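Long-range contact in phiAB6 tailspike (Unidentified phage, PDB 5JS4), which probably binds and cleaves the exopolysaccharide of Acinetobacter baumannii as a trimeric beta-helical phage tailspike: residues 301-305 and 391-395. Sequence-based numbering, arbitrary orientation.
Sequences GCGKV and WLYYS
On the outside of a right-handed parallel beta-helix, the loop 301-305 runs past the end of strand 381-393, where V305 touches both Y393 and Y394 and the main chain of G303 meets W391. V305 CG2 sits over one face of the Y393 ring in a CH-pi contact, 3.7 Å from its centroid and only 12° off the ring normal. The other branch, CG1, anti to the backbone N (chi1 -179°), reaches Y394 and lies 3.8 Å from Y394 CE2. A beta-branched valine suits this place because its two methyls can serve two rings at once. The tyrosines also pack on each other: Y393 CB lies over the centre of one Y394 face, while Y394 CZ approaches the edge of the Y393 ring.

Nearer the start of the loop, G303 O lies at the indole edge, in the ring plane, 3.4 Å from W391 CE3, where the weakly positive aromatic C-H groups suit a carbonyl oxygen. That oxygen also accepts a hydrogen bond from T368 OG1 on strand 362-370, the parallel neighbour of strand 381-393. C302 adds a sulfur-aromatic contact: SG is 4.7 Å from the centroid of the six-membered ring of W391 and approaches it obliquely.

The outward aromatics also face the trimer interface: the hydroxyl of Y393 is hydrogen-bonded to Y360 OH of a second subunit, and W391 packs on A362 of that subunit. Y394, with Y310, R343, I370 and N371, lines a pocket holding a malonic acid molecule, probably from the crystallisation liquor.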
# COMPACT_ATOMS: atom_id res chain seq x y z
N GLY A 301 -12.22 -16.60 23.41
CA GLY A 301 -12.87 -16.35 22.13
C GLY A 301 -13.08 -14.89 21.85
O GLY A 301 -13.28 -14.08 22.75
N CYS A 302 -13.01 -14.56 20.56
CA CYS A 302 -13.27 -13.23 20.06
C CYS A 302 -14.66 -13.26 19.43
O CYS A 302 -14.85 -13.75 18.32
CB CYS A 302 -12.21 -12.86 19.03
SG CYS A 302 -12.47 -11.29 18.20
N GLY A 303 -15.64 -12.75 20.17
CA GLY A 303 -17.04 -12.89 19.79
C GLY A 303 -17.61 -11.65 19.12
O GLY A 303 -16.95 -10.62 19.01
N LYS A 304 -18.85 -11.76 18.66
CA LYS A 304 -19.58 -10.60 18.19
C LYS A 304 -20.06 -9.81 19.40
O LYS A 304 -19.92 -10.25 20.55
CB LYS A 304 -20.77 -11.01 17.31
CG LYS A 304 -20.36 -11.84 16.10
CD LYS A 304 -21.55 -12.15 15.19
CE LYS A 304 -21.18 -13.20 14.15
NZ LYS A 304 -22.38 -13.72 13.44
N VAL A 305 -20.61 -8.63 19.14
CA VAL A 305 -21.06 -7.73 20.19
C VAL A 305 -22.51 -8.08 20.52
O VAL A 305 -23.45 -7.42 20.07
CB VAL A 305 -20.87 -6.26 19.77
CG1 VAL A 305 -21.30 -5.30 20.87
CG2 VAL A 305 -19.41 -6.01 19.40
N TRP A 391 -12.70 -5.37 17.31
CA TRP A 391 -14.02 -4.75 17.25
C TRP A 391 -14.19 -3.97 18.54
O TRP A 391 -14.32 -4.56 19.62
CB TRP A 391 -15.10 -5.81 17.03
CG TRP A 391 -14.86 -6.61 15.77
CD1 TRP A 391 -14.32 -6.13 14.61
CD2 TRP A 391 -15.12 -8.00 15.55
NE1 TRP A 391 -14.23 -7.13 13.68
CE2 TRP A 391 -14.71 -8.29 14.23
CE3 TRP A 391 -15.66 -9.03 16.33
CZ2 TRP A 391 -14.82 -9.57 13.67
CZ3 TRP A 391 -15.77 -10.30 15.78
CH2 TRP A 391 -15.35 -10.56 14.46
N LEU A 392 -14.15 -2.65 18.42
CA LEU A 392 -14.08 -1.75 19.56
C LEU A 392 -15.34 -0.90 19.59
O LEU A 392 -15.45 0.11 18.89
CB LEU A 392 -12.82 -0.88 19.47
CG LEU A 392 -11.49 -1.65 19.41
CD1 LEU A 392 -10.32 -0.69 19.32
CD2 LEU A 392 -11.33 -2.57 20.60
N TYR A 393 -16.31 -1.32 20.41
CA TYR A 393 -17.66 -0.77 20.38
C TYR A 393 -17.98 0.01 21.66
O TYR A 393 -17.66 -0.43 22.77
CB TYR A 393 -18.69 -1.89 20.21
CG TYR A 393 -18.90 -2.39 18.79
CD1 TYR A 393 -17.82 -2.72 17.97
CD2 TYR A 393 -20.19 -2.60 18.30
CE1 TYR A 393 -18.02 -3.20 16.68
CE2 TYR A 393 -20.39 -3.08 17.01
CZ TYR A 393 -19.31 -3.38 16.21
OH TYR A 393 -19.50 -3.86 14.94
N TYR A 394 -18.62 1.16 21.49
CA TYR A 394 -19.26 1.92 22.58
C TYR A 394 -18.31 2.54 23.61
O TYR A 394 -18.75 2.83 24.73
CB TYR A 394 -20.31 1.07 23.32
CG TYR A 394 -21.19 0.18 22.46
CD1 TYR A 394 -21.64 0.59 21.21
CD2 TYR A 394 -21.58 -1.08 22.92
CE1 TYR A 394 -22.44 -0.24 20.43
CE2 TYR A 394 -22.39 -1.90 22.15
CZ TYR A 394 -22.81 -1.48 20.91
OH TYR A 394 -23.61 -2.31 20.15
N SER A 395 -17.04 2.76 23.27
CA SER A 395 -16.14 3.46 24.19
C SER A 395 -16.68 4.86 24.48
O SER A 395 -17.31 5.48 23.62
CB SER A 395 -14.71 3.55 23.65
OG SER A 395 -14.66 4.27 22.43